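PDB 4BGV: malate dehydrogenase from Picrophilus torridus, which probably catalyses the reversible oxidation of malate to oxaloacetate, with NAD as the electron acceptor, as part of the tricarboxylic acid cycle. Local coordinates for residues V121-P126 with I146-S151; G150-T155 with G235-V240; T155-F160 with V172-I177; D182-F187 with R213-G218; I188-V193 with Y289-N294. All blocks are in the same frame, centred on the assembly; numbering follows the deposited sequence. Where two conformers were deposited one is given.

Contact 1 (V121-P126 with I146-S151); sequences VVVTNP and IGLGGS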
# COMPACT_ATOMS: atom_id res chain seq x y z
N VAL A 121 24.87 -0.84 0.77
CA VAL A 121 24.30 -2.17 1.00
C VAL A 121 24.89 -3.11 -0.03
O VAL A 121 24.62 -3.00 -1.23
CB VAL A 121 22.75 -2.16 0.89
CG1 VAL A 121 22.20 -3.59 0.93
CG2 VAL A 121 22.14 -1.32 2.03
N VAL A 122 25.72 -4.04 0.44
CA VAL A 122 26.46 -4.94 -0.45
C VAL A 122 25.72 -6.27 -0.57
O VAL A 122 25.39 -6.88 0.43
CB VAL A 122 27.90 -5.18 0.06
CG1 VAL A 122 28.69 -6.04 -0.91
CG2 VAL A 122 28.60 -3.84 0.26
N VAL A 123 25.48 -6.70 -1.81
CA VAL A 123 24.67 -7.88 -2.10
C VAL A 123 25.49 -9.04 -2.66
O VAL A 123 25.20 -10.20 -2.39
CB VAL A 123 23.57 -7.54 -3.13
CG1 VAL A 123 22.82 -8.80 -3.61
CG2 VAL A 123 22.61 -6.48 -2.55
N THR A 124 26.49 -8.71 -3.46
CA THR A 124 27.38 -9.71 -4.06
C THR A 124 27.84 -10.78 -3.05
O THR A 124 28.38 -10.45 -1.99
CB THR A 124 28.60 -9.00 -4.69
OG1 THR A 124 28.16 -7.90 -5.51
CG2 THR A 124 29.43 -9.96 -5.54
N ASN A 125 27.61 -12.05 -3.36
CA ASN A 125 27.88 -13.15 -2.42
C ASN A 125 29.33 -13.67 -2.49
O ASN A 125 29.91 -13.74 -3.57
CB ASN A 125 26.87 -14.28 -2.65
CG ASN A 125 27.13 -15.52 -1.79
OD1 ASN A 125 26.72 -15.59 -0.63
ND2 ASN A 125 27.81 -16.51 -2.37
N PRO A 126 29.93 -14.01 -1.34
CA PRO A 126 29.40 -13.86 0.02
C PRO A 126 29.52 -12.41 0.48
O PRO A 126 30.60 -11.83 0.46
CB PRO A 126 30.32 -14.75 0.85
CG PRO A 126 31.63 -14.70 0.13
CD PRO A 126 31.28 -14.61 -1.34
N ILE A 146 26.72 -2.28 5.10
CA ILE A 146 26.11 -3.54 5.57
C ILE A 146 25.93 -4.53 4.41
O ILE A 146 25.77 -4.12 3.27
CB ILE A 146 24.74 -3.29 6.27
CG1 ILE A 146 23.74 -2.62 5.33
CG2 ILE A 146 24.94 -2.41 7.51
CD1 ILE A 146 22.37 -2.36 6.01
N GLY A 147 25.98 -5.82 4.72
CA GLY A 147 25.85 -6.86 3.71
C GLY A 147 24.56 -7.66 3.83
O GLY A 147 24.11 -7.98 4.93
N LEU A 148 23.96 -7.99 2.69
CA LEU A 148 22.77 -8.83 2.67
C LEU A 148 23.12 -10.23 3.17
O LEU A 148 24.06 -10.83 2.70
CB LEU A 148 22.21 -8.96 1.25
CG LEU A 148 21.10 -10.01 1.12
CD1 LEU A 148 19.81 -9.57 1.85
CD2 LEU A 148 20.84 -10.36 -0.36
N GLY A 149 22.35 -10.74 4.12
CA GLY A 149 22.53 -12.10 4.55
C GLY A 149 21.26 -12.57 5.20
O GLY A 149 20.40 -13.19 4.55
N GLY A 150 21.12 -12.25 6.48
CA GLY A 150 20.00 -12.70 7.29
C GLY A 150 18.63 -12.27 6.78
O GLY A 150 17.64 -12.95 7.03
N SER A 151 18.54 -11.13 6.09
CA SER A 151 17.24 -10.68 5.61
C SER A 151 16.64 -11.73 4.68
O SER A 151 15.44 -12.01 4.71
CB SER A 151 17.33 -9.32 4.89
OG SER A 151 16.03 -8.86 4.55
O HOH W 1 24.06 -11.69 -0.35
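Val122 on strand 119-122 lies between Ile146 and Leu148 of the neighbouring segment 146-151 and is tied to both through its backbone. Val122 N donates to Ile146 O at 2.8 Å, and Leu148 N returns a bond of 2.9 Å to Val122 O. The same two oxygens also receive CA-H groups: Val121 CA is 3.3 Å from Ile146 O, and Gly147 CA makes a similar contact with Val122 O. Each carbonyl is thus gripped by an N-H and, beside it, a C-H, as is usual between parallel strands.

These strands are the consecutive members of a beta-alpha-beta crossover that runs through helix 127-138, and they close one end of the six-stranded parallel sheet of the Rossmann-type NAD-binding domain. Val122 turns its side chain to the sheet face occupied by Met130 and Ile134 of that helix.

The apolar contacts are fewer. On the other face Val121 CG2 meets Ile146 CG1 at 3.9 Å, because chi1 of Ile146 (60°) sets CG1 between its backbone N and carbonyl carbon. Beyond the paired residues Val123 CG1 touches Leu148 CD2 at 4.1 Å, and both side chains also pack on Ile238 of helix 232-246.

Water takes over where the direct pairing stops. One molecule donates to Val123 O at 2.8 Å and to Leu148 O at 3.2 Å, joining two carbonyls that could not bond to each other. From here Val123, Thr124 and Asn125 probably line the NAD site, as in relatives; Thr124 OG1 is bonded to Ala83 O.

Contact 2 (G150-T155 with G235-V240); sequences GSLDST and GISIAV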
# COMPACT_ATOMS: atom_id res chain seq x y z
N GLY A 150 21.12 -12.25 6.48
CA GLY A 150 20.00 -12.70 7.29
C GLY A 150 18.63 -12.27 6.78
O GLY A 150 17.64 -12.95 7.03
N SER A 151 18.54 -11.13 6.09
CA SER A 151 17.24 -10.68 5.61
C SER A 151 16.64 -11.73 4.68
O SER A 151 15.44 -12.01 4.71
CB SER A 151 17.33 -9.32 4.89
OG SER A 151 16.03 -8.86 4.55
N LEU A 152 17.51 -12.32 3.86
CA LEU A 152 17.09 -13.32 2.88
C LEU A 152 16.91 -14.70 3.51
O LEU A 152 15.92 -15.38 3.26
CB LEU A 152 18.08 -13.38 1.72
CG LEU A 152 17.82 -14.46 0.66
CD1 LEU A 152 16.44 -14.30 0.03
CD2 LEU A 152 18.92 -14.42 -0.40
N ASP A 153 17.87 -15.14 4.32
CA ASP A 153 17.73 -16.45 4.94
C ASP A 153 16.49 -16.48 5.82
O ASP A 153 15.78 -17.48 5.87
CB ASP A 153 18.97 -16.84 5.75
CG ASP A 153 20.18 -17.06 4.87
OD1 ASP A 153 19.99 -17.60 3.75
OD2 ASP A 153 21.30 -16.71 5.29
N SER A 154 16.22 -15.37 6.51
CA SER A 154 15.08 -15.35 7.43
C SER A 154 13.77 -15.36 6.68
O SER A 154 12.81 -15.99 7.13
CB SER A 154 15.14 -14.18 8.43
OG SER A 154 14.94 -12.95 7.77
N THR A 155 13.70 -14.70 5.52
CA THR A 155 12.45 -14.71 4.76
C THR A 155 12.15 -16.11 4.25
O THR A 155 11.02 -16.54 4.24
CB THR A 155 12.48 -13.75 3.57
OG1 THR A 155 13.41 -12.70 3.83
CG2 THR A 155 11.11 -13.17 3.37
N GLY A 235 15.37 -9.51 -3.89
CA GLY A 235 15.02 -8.12 -4.16
C GLY A 235 14.30 -7.41 -3.01
O GLY A 235 14.67 -6.30 -2.62
N ILE A 236 13.27 -8.04 -2.46
CA ILE A 236 12.56 -7.43 -1.33
C ILE A 236 13.40 -7.50 -0.05
O ILE A 236 13.35 -6.59 0.77
CB ILE A 236 11.11 -7.99 -1.16
CG1 ILE A 236 10.37 -7.28 -0.01
CG2 ILE A 236 11.09 -9.53 -0.96
CD1 ILE A 236 10.14 -5.80 -0.26
N SER A 237 14.20 -8.56 0.12
CA SER A 237 15.06 -8.67 1.31
C SER A 237 16.08 -7.52 1.37
O SER A 237 16.39 -6.99 2.43
CB SER A 237 15.80 -10.02 1.32
OG SER A 237 14.87 -11.08 1.38
N ILE A 238 16.56 -7.12 0.19
CA ILE A 238 17.49 -6.01 0.07
C ILE A 238 16.76 -4.68 0.28
O ILE A 238 17.24 -3.81 1.02
CB ILE A 238 18.13 -6.03 -1.33
CG1 ILE A 238 19.01 -7.28 -1.48
CG2 ILE A 238 18.91 -4.74 -1.59
CD1 ILE A 238 19.25 -7.62 -2.96
N ALA A 239 15.60 -4.53 -0.36
CA ALA A 239 14.84 -3.28 -0.24
C ALA A 239 14.45 -2.96 1.21
O ALA A 239 14.46 -1.80 1.60
CB ALA A 239 13.61 -3.31 -1.14
N VAL A 240 14.10 -3.97 2.01
CA VAL A 240 13.74 -3.65 3.40
C VAL A 240 14.95 -3.08 4.17
O VAL A 240 14.79 -2.25 5.05
CB VAL A 240 13.08 -4.83 4.17
CG1 VAL A 240 11.75 -5.21 3.51
CG2 VAL A 240 14.01 -6.02 4.26
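Ser151 and Ser237 meet where helices 150-165 and 232-246 come together, and a single firm hydrogen bond joins them: Ser151 OG donates to Ser237 O at 2.8 Å. The hydroxyl is anti to its own backbone N (chi1 -174°), which carries it out to the other helix, and it reaches the carbonyl from well off to the side, with a C=O...donor angle of 109°. Ser237 CB lies 3.4 Å from the same hydroxyl oxygen, and Val240 CG2 stands at 3.5 Å from Ser151 OG. An alanine in place of Ser151 would probably leave Ser237 O without this donor and open a small gap beside Val240 CG2.

Ser237 in turn fits against the first helix. Its OG lies 3.5 Å from Leu152 CA, while its main polar partner is Ala233 O, one turn back in its own helix. A longer, weak bond from Thr155 OG1 to Ser237 OG is doubtful, since Thr155 was modelled in two conformers.

Further out, Ser154 OG holds Gly150 O from the opposite face to Ser154 N, fixing the first turn of the helix. The segment axes approach to 8.6 Å at 129°, and the CA atoms of Ser151 and Ser237 are 5.2 Å apart. His52 of the second subunit bonds to Ser151 O. On the far side of the same helix, Asp153 OD2 is hydrogen-bonded to ND1 of His180, the probable proton acceptor. Short side chains allow the two buried helices to approach closely, and the hydroxyls find carbonyl oxygens as partners within the protein.

Contact 3 (T155-F160 with V172-I177); sequences TRFRTF and VNAFVI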
# COMPACT_ATOMS: atom_id res chain seq x y z
N THR A 155 13.70 -14.70 5.52
CA THR A 155 12.45 -14.71 4.76
C THR A 155 12.15 -16.11 4.25
O THR A 155 11.02 -16.54 4.24
CB THR A 155 12.48 -13.75 3.57
OG1 THR A 155 13.41 -12.70 3.83
CG2 THR A 155 11.11 -13.17 3.37
N ARG A 156 13.19 -16.84 3.83
CA ARG A 156 12.99 -18.22 3.37
C ARG A 156 12.53 -19.10 4.54
O ARG A 156 11.54 -19.82 4.43
CB ARG A 156 14.26 -18.79 2.72
CG ARG A 156 14.65 -18.08 1.42
CD ARG A 156 15.53 -18.98 0.55
NE ARG A 156 15.78 -18.40 -0.77
CZ ARG A 156 16.97 -17.96 -1.19
NH1 ARG A 156 18.04 -18.05 -0.40
NH2 ARG A 156 17.09 -17.43 -2.41
N PHE A 157 13.25 -19.01 5.65
CA PHE A 157 12.98 -19.81 6.86
C PHE A 157 11.52 -19.55 7.29
O PHE A 157 10.77 -20.47 7.61
CB PHE A 157 13.99 -19.38 7.94
CG PHE A 157 14.16 -20.33 9.10
CD1 PHE A 157 13.32 -21.41 9.31
CD2 PHE A 157 15.21 -20.13 10.00
CE1 PHE A 157 13.50 -22.26 10.40
CE2 PHE A 157 15.39 -20.98 11.11
CZ PHE A 157 14.54 -22.05 11.29
N ARG A 158 11.10 -18.29 7.29
CA ARG A 158 9.72 -17.95 7.66
C ARG A 158 8.68 -18.52 6.69
O ARG A 158 7.60 -18.95 7.10
CB ARG A 158 9.54 -16.43 7.74
CG ARG A 158 10.26 -15.77 8.91
CD ARG A 158 10.24 -14.23 8.75
NE ARG A 158 8.90 -13.68 8.91
CZ ARG A 158 8.58 -12.42 8.65
NH1 ARG A 158 9.52 -11.59 8.21
NH2 ARG A 158 7.33 -11.98 8.83
N THR A 159 8.99 -18.48 5.40
CA THR A 159 8.07 -19.04 4.40
C THR A 159 7.83 -20.52 4.69
O THR A 159 6.68 -20.98 4.72
CB THR A 159 8.64 -18.88 2.98
OG1 THR A 159 8.84 -17.48 2.70
CG2 THR A 159 7.69 -19.49 1.95
N PHE A 160 8.91 -21.27 4.93
CA PHE A 160 8.84 -22.71 5.15
C PHE A 160 8.06 -23.05 6.43
O PHE A 160 7.23 -23.98 6.45
CB PHE A 160 10.24 -23.33 5.20
CG PHE A 160 11.11 -23.02 3.99
CD1 PHE A 160 10.55 -22.83 2.73
CD2 PHE A 160 12.49 -22.93 4.12
CE1 PHE A 160 11.36 -22.55 1.62
CE2 PHE A 160 13.31 -22.65 3.02
CZ PHE A 160 12.74 -22.46 1.77
N VAL A 172 5.18 -15.41 11.67
CA VAL A 172 6.32 -16.30 11.88
C VAL A 172 7.60 -15.46 12.03
O VAL A 172 7.82 -14.49 11.29
CB VAL A 172 6.50 -17.32 10.74
CG1 VAL A 172 7.70 -18.20 11.01
CG2 VAL A 172 5.26 -18.20 10.60
N ASN A 173 8.42 -15.81 13.01
CA ASN A 173 9.70 -15.17 13.22
C ASN A 173 10.79 -16.21 13.23
O ASN A 173 10.71 -17.17 13.98
CB ASN A 173 9.69 -14.43 14.55
CG ASN A 173 8.58 -13.40 14.61
OD1 ASN A 173 8.70 -12.33 14.01
ND2 ASN A 173 7.49 -13.73 15.30
N ALA A 174 11.80 -16.04 12.39
CA ALA A 174 12.86 -17.04 12.27
C ALA A 174 14.21 -16.37 12.48
O ALA A 174 14.57 -15.45 11.75
CB ALA A 174 12.79 -17.69 10.89
N PHE A 175 14.95 -16.84 13.48
CA PHE A 175 16.17 -16.17 13.92
C PHE A 175 17.40 -16.84 13.33
O PHE A 175 17.71 -17.99 13.65
CB PHE A 175 16.24 -16.20 15.46
CG PHE A 175 17.25 -15.26 16.03
CD1 PHE A 175 18.57 -15.63 16.15
CD2 PHE A 175 16.88 -13.99 16.42
CE1 PHE A 175 19.50 -14.78 16.68
CE2 PHE A 175 17.81 -13.12 16.95
CZ PHE A 175 19.12 -13.52 17.07
N VAL A 176 18.10 -16.13 12.45
CA VAL A 176 19.35 -16.63 11.90
C VAL A 176 20.44 -15.57 11.90
O VAL A 176 20.19 -14.40 11.62
CB VAL A 176 19.17 -17.14 10.46
CG1 VAL A 176 18.41 -18.47 10.46
CG2 VAL A 176 18.45 -16.10 9.62
N ILE A 177 21.66 -15.99 12.21
CA ILE A 177 22.81 -15.11 12.08
C ILE A 177 23.90 -15.81 11.27
O ILE A 177 23.73 -16.94 10.82
CB ILE A 177 23.36 -14.64 13.47
CG1 ILE A 177 23.83 -15.83 14.32
CG2 ILE A 177 22.30 -13.84 14.24
CD1 ILE A 177 24.47 -15.40 15.66
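The ring of Phe157 meets the strand at two places: Val176 CG1 lies at its edge, near the ring plane, and Ala174 CB comes in obliquely. Phe157 CD2 is 3.6 Å from Val176 CG1, and Phe157 CG is 3.5 Å from Ala174 CB. CG stands anti to the backbone N (chi1 -163°), which sets it against Ala174 CB. The guanidinium of Arg158, the second flat group, has Val172 O oblique to its plane.

This is helix-on-sheet packing in the alpha/beta C-terminal domain: helix 150-165 lies across strand 172-178, an outer strand of a three-stranded antiparallel sheet in this chain. The segment axes pass at 7.4 Å. Every second strand residue, Val172, Ala174 and Val176, faces the helix, and the small methyl of Ala174 sits between Phe157 and Arg158, with Arg158 CG at 3.7 Å from Ala174 CB.

Arg158 bends at chi3 (69°), which places NE 2.7 Å from Val172 O; the N-H...O angle of 120° makes this bond weak. Its NH2 bonds to Phe169 O, in the connection leading to the strand. Just before Phe157, Arg156 takes no part in the contact with the strand; it probably binds substrate, as in relatives, and its NE forms a salt bridge with Glu48 of the second subunit. Backbone and side chain meet at the strand's start, where Val172 CG1 rests 3.9 Å from Arg158 CA.

Contact 4 (D182-F187 with R213-G218); sequences DDMVPF and RTRFGG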
# COMPACT_ATOMS: atom_id res chain seq x y z
N ASP A 182 26.34 -23.68 5.16
CA ASP A 182 26.81 -24.23 6.43
C ASP A 182 27.31 -23.13 7.36
O ASP A 182 27.55 -23.38 8.54
CB ASP A 182 27.90 -25.27 6.20
CG ASP A 182 27.39 -26.49 5.42
OD1 ASP A 182 26.29 -27.00 5.76
OD2 ASP A 182 28.08 -26.92 4.47
N ASP A 183 27.46 -21.91 6.84
CA ASP A 183 27.86 -20.78 7.69
C ASP A 183 26.69 -20.12 8.42
O ASP A 183 26.89 -19.23 9.25
CB ASP A 183 28.62 -19.73 6.89
CG ASP A 183 30.04 -20.17 6.54
OD1 ASP A 183 30.57 -21.08 7.21
OD2 ASP A 183 30.63 -19.59 5.59
N MET A 184 25.46 -20.53 8.07
CA MET A 184 24.27 -19.97 8.70
C MET A 184 24.13 -20.56 10.10
O MET A 184 24.43 -21.73 10.31
CB MET A 184 23.02 -20.33 7.90
CG MET A 184 21.74 -19.60 8.30
SD MET A 184 20.32 -20.28 7.37
CE MET A 184 19.88 -21.69 8.38
N VAL A 185 23.68 -19.74 11.05
CA VAL A 185 23.50 -20.22 12.42
C VAL A 185 22.10 -19.84 12.89
O VAL A 185 21.84 -18.69 13.25
CB VAL A 185 24.53 -19.62 13.39
CG1 VAL A 185 24.32 -20.19 14.80
CG2 VAL A 185 25.96 -19.89 12.91
N PRO A 186 21.18 -20.81 12.87
CA PRO A 186 19.83 -20.51 13.37
C PRO A 186 19.82 -20.54 14.90
O PRO A 186 20.60 -21.30 15.49
CB PRO A 186 19.01 -21.69 12.84
CG PRO A 186 20.00 -22.84 12.81
CD PRO A 186 21.34 -22.23 12.49
N PHE A 187 18.99 -19.71 15.52
CA PHE A 187 18.65 -19.88 16.94
C PHE A 187 17.21 -20.36 16.93
O PHE A 187 16.27 -19.56 16.77
CB PHE A 187 18.73 -18.57 17.74
CG PHE A 187 20.13 -18.10 18.07
CD1 PHE A 187 21.16 -18.18 17.14
CD2 PHE A 187 20.41 -17.53 19.30
CE1 PHE A 187 22.45 -17.72 17.44
CE2 PHE A 187 21.68 -17.06 19.61
CZ PHE A 187 22.70 -17.15 18.68
N ARG A 213 16.73 -26.89 4.52
CA ARG A 213 16.21 -26.24 3.31
C ARG A 213 16.59 -24.78 3.27
O ARG A 213 16.87 -24.24 2.20
CB ARG A 213 14.69 -26.37 3.20
CG ARG A 213 14.11 -25.92 1.86
CD ARG A 213 12.60 -26.11 1.83
NE ARG A 213 12.02 -25.64 0.57
CZ ARG A 213 10.72 -25.56 0.33
NH1 ARG A 213 9.83 -25.90 1.28
NH2 ARG A 213 10.30 -25.12 -0.85
N THR A 214 16.60 -24.13 4.44
CA THR A 214 16.94 -22.71 4.50
C THR A 214 18.40 -22.53 4.15
O THR A 214 18.76 -21.62 3.41
CB THR A 214 16.63 -22.14 5.89
OG1 THR A 214 15.24 -22.28 6.15
CG2 THR A 214 17.02 -20.65 5.97
N ARG A 215 19.25 -23.42 4.67
CA ARG A 215 20.68 -23.36 4.37
C ARG A 215 20.95 -23.40 2.88
O ARG A 215 21.85 -22.72 2.38
CB ARG A 215 21.42 -24.55 4.97
CG ARG A 215 21.62 -24.49 6.44
CD ARG A 215 22.50 -25.65 6.87
NE ARG A 215 22.44 -25.82 8.31
CZ ARG A 215 23.07 -25.01 9.16
NH1 ARG A 215 23.78 -23.99 8.69
NH2 ARG A 215 22.98 -25.22 10.46
N PHE A 216 20.18 -24.24 2.18
CA PHE A 216 20.45 -24.45 0.77
C PHE A 216 19.34 -23.87 -0.09
O PHE A 216 19.15 -24.28 -1.23
CB PHE A 216 20.65 -25.95 0.51
CG PHE A 216 21.66 -26.55 1.43
CD1 PHE A 216 22.94 -26.02 1.50
CD2 PHE A 216 21.33 -27.62 2.25
CE1 PHE A 216 23.88 -26.56 2.36
CE2 PHE A 216 22.26 -28.16 3.11
CZ PHE A 216 23.55 -27.63 3.16
N GLY A 217 18.62 -22.90 0.48
CA GLY A 217 17.51 -22.23 -0.19
C GLY A 217 17.88 -21.59 -1.51
O GLY A 217 17.10 -21.62 -2.47
N GLY A 218 19.07 -21.01 -1.59
CA GLY A 218 19.51 -20.40 -2.83
C GLY A 218 19.76 -21.45 -3.90
O GLY A 218 19.41 -21.26 -5.07
O HOH W 2 24.48 -24.24 12.17
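Arg215 reaches across to the backbone of Met184, and its guanidinium supplies the direct hydrogen bond of the contact: Arg215 NH1 donates to Met184 O at 2.9 Å. The donor is tilted 34° from the carbonyl plane, and the same NH1 also bonds to Gly181 O. A water accepts from Arg215 NH2 and donates to Met184 O, so that this oxygen has two donors. Asp182 is a more distant charge, its OD1 4.8 Å from Arg215 NE, and would probably contribute only general attraction. A leucine in place of Arg215 would probably leave Met184 O and Gly181 O without this shared donor and Asp182 without its nearby positive charge.

Apolar contacts lie beneath. Met184 SD touches Thr214 CG2 at 3.6 Å. The bend at chi3 (85°) then brings Met184 CE to 3.8 Å from Arg215 CG. On the exposed side Phe216 CZ is 3.8 Å from Asp182 OD1, with the ring and carboxylate planes nearly perpendicular.

The contact thus joins the start of strand 184-193 to the junction between helices 204-215 and 217-225. Helix 150-165 meets both segments, through Asp153 at Met184 and Phe157 at Thr214, while Val185 faces helix 295-321 instead.

Contact 5 (I188-V193 with Y289-N294); sequences IRYSNV and YDLKFN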
# COMPACT_ATOMS: atom_id res chain seq x y z
N ILE A 188 17.02 -21.66 17.06
CA ILE A 188 15.69 -22.24 17.04
C ILE A 188 14.87 -21.70 18.20
O ILE A 188 13.68 -21.43 18.05
CB ILE A 188 15.74 -23.78 17.11
CG1 ILE A 188 16.39 -24.33 15.84
CG2 ILE A 188 14.37 -24.37 17.31
CD1 ILE A 188 15.94 -23.63 14.58
N ARG A 189 15.51 -21.53 19.36
CA ARG A 189 14.81 -21.03 20.54
C ARG A 189 14.26 -19.61 20.37
O ARG A 189 13.31 -19.24 21.06
CB ARG A 189 15.69 -21.12 21.79
CG ARG A 189 16.95 -20.28 21.71
CD ARG A 189 17.99 -20.72 22.73
NE ARG A 189 19.21 -19.95 22.56
CZ ARG A 189 19.56 -18.92 23.32
NH1 ARG A 189 18.78 -18.56 24.34
NH2 ARG A 189 20.69 -18.29 23.09
N TYR A 190 14.84 -18.83 19.46
CA TYR A 190 14.34 -17.48 19.22
C TYR A 190 13.38 -17.43 18.03
O TYR A 190 13.04 -16.35 17.54
CB TYR A 190 15.49 -16.51 18.97
CG TYR A 190 16.33 -16.17 20.18
CD1 TYR A 190 15.98 -16.58 21.46
CD2 TYR A 190 17.46 -15.38 20.04
CE1 TYR A 190 16.77 -16.24 22.57
CE2 TYR A 190 18.25 -15.04 21.13
CZ TYR A 190 17.90 -15.46 22.38
OH TYR A 190 18.70 -15.10 23.44
N SER A 191 12.98 -18.59 17.54
CA SER A 191 12.09 -18.66 16.39
C SER A 191 10.74 -19.09 16.92
O SER A 191 10.66 -19.99 17.77
CB SER A 191 12.61 -19.67 15.35
OG SER A 191 13.91 -19.30 14.91
N ASN A 192 9.69 -18.45 16.43
CA ASN A 192 8.38 -18.61 17.05
C ASN A 192 7.25 -18.23 16.12
O ASN A 192 7.48 -17.62 15.05
CB ASN A 192 8.30 -17.73 18.31
CG ASN A 192 8.48 -16.25 18.00
OD1 ASN A 192 7.56 -15.60 17.50
ND2 ASN A 192 9.65 -15.71 18.30
N VAL A 193 6.02 -18.58 16.51
CA VAL A 193 4.84 -18.03 15.85
C VAL A 193 4.11 -17.14 16.87
O VAL A 193 3.59 -17.64 17.88
CB VAL A 193 3.87 -19.11 15.35
CG1 VAL A 193 2.69 -18.46 14.64
CG2 VAL A 193 4.58 -20.08 14.40
N TYR A 289 23.50 -5.82 18.35
CA TYR A 289 23.05 -6.52 19.55
C TYR A 289 24.00 -7.67 19.86
O TYR A 289 24.37 -8.44 18.98
CB TYR A 289 21.62 -7.01 19.37
CG TYR A 289 20.65 -5.85 19.20
CD1 TYR A 289 20.41 -5.30 17.94
CD2 TYR A 289 20.05 -5.27 20.30
CE1 TYR A 289 19.53 -4.21 17.79
CE2 TYR A 289 19.17 -4.20 20.16
CZ TYR A 289 18.92 -3.68 18.90
OH TYR A 289 18.06 -2.62 18.77
N ASP A 290 24.42 -7.77 21.12
CA ASP A 290 25.31 -8.85 21.53
C ASP A 290 24.49 -10.01 22.07
O ASP A 290 23.85 -9.89 23.11
CB ASP A 290 26.30 -8.37 22.59
CG ASP A 290 27.26 -7.33 22.05
OD1 ASP A 290 27.68 -7.45 20.87
OD2 ASP A 290 27.57 -6.38 22.79
N LEU A 291 24.51 -11.13 21.37
CA LEU A 291 23.74 -12.30 21.78
C LEU A 291 24.47 -13.16 22.81
O LEU A 291 25.69 -13.17 22.86
CB LEU A 291 23.42 -13.17 20.56
CG LEU A 291 22.64 -12.50 19.44
CD1 LEU A 291 22.55 -13.45 18.24
CD2 LEU A 291 21.26 -12.10 19.92
N LYS A 292 23.69 -13.88 23.61
CA LYS A 292 24.20 -14.95 24.44
C LYS A 292 24.01 -16.26 23.67
O LYS A 292 22.90 -16.58 23.27
CB LYS A 292 23.41 -15.04 25.74
CG LYS A 292 23.21 -13.72 26.47
CD LYS A 292 22.69 -13.98 27.88
CE LYS A 292 21.72 -12.91 28.34
NZ LYS A 292 20.34 -13.47 28.45
N PHE A 293 25.09 -17.00 23.46
CA PHE A 293 25.02 -18.25 22.72
C PHE A 293 24.86 -19.43 23.68
O PHE A 293 25.54 -19.49 24.71
CB PHE A 293 26.31 -18.50 21.91
CG PHE A 293 26.57 -17.48 20.82
CD1 PHE A 293 27.15 -16.25 21.11
CD2 PHE A 293 26.28 -17.77 19.50
CE1 PHE A 293 27.40 -15.33 20.10
CE2 PHE A 293 26.54 -16.85 18.48
CZ PHE A 293 27.10 -15.64 18.78
N ASN A 294 23.99 -20.38 23.34
CA ASN A 294 24.05 -21.67 24.02
C ASN A 294 25.17 -22.52 23.39
O ASN A 294 25.79 -22.09 22.41
CB ASN A 294 22.67 -22.39 24.06
CG ASN A 294 22.22 -22.91 22.70
OD1 ASN A 294 23.00 -23.04 21.75
ND2 ASN A 294 20.92 -23.25 22.60
O HOH W 3 20.94 -13.44 23.57
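Arg189 lays its guanidinium between Tyr190 and Asn294, and this is the close-packed part of the contact. Tyr190 CZ stands 3.6 Å above one face, displaced from the centre of the group, and Asn294 CB lies over the opposite face. At the edge, Arg189 NH2 donates to Lys292 O at 2.8 Å, a weak bond because the N-H...O angle is only 117°. The stronger partner of the group is Glu297, which forms a salt bridge with Arg189 NE. The side chains of Arg189 and Asn294 run alongside in opposite senses, ND2 3.7 Å from Arg189 NE, with the amide and guanidinium planes 30° apart.

The contact is looser at the far edge of the Tyr190 ring and its hydroxyl. Leu291 CD2 reaches the edge of the ring at 4.4 Å from Tyr190 CE2, and the hydroxyl is linked to the other segment by water. That water is 2.8 Å from Tyr190 OH and accepts from Lys292 N at the same distance. The Lys292 side chain is exposed and turns to another molecule: its NZ forms a salt bridge with Asp200 of the third subunit.

A type I turn, Ile188 to Ser191, makes the corner in strand 184-193 that presents Arg189 and Tyr190. Facing it is a helix N-cap: Asn294 OD1 takes Glu297 N at the start of helix 295-321.

Contacts 1 and 2 are buried near the middle of the chain, whereas contacts 3, 4 and 5 are partly buried, with exposed residues in 4 and 5; contact 5 is centred about 21 Å from the chain centre. Helix 150-165 runs through the first three: its start follows the last strand of contact 1, and its successive turns meet a helix in contact 2 and a sheet in contact 3. Contacts 3, 4 and 5 share the sheet of strands 172-178 and 184-193. The chemistry shifts with place: backbone pairing in contact 1, serine hydroxyls in contact 2, then arginines bonded to carbonyl oxygens in the others, weakly in 3 and 5; water bridges contacts 1, 4 and 5.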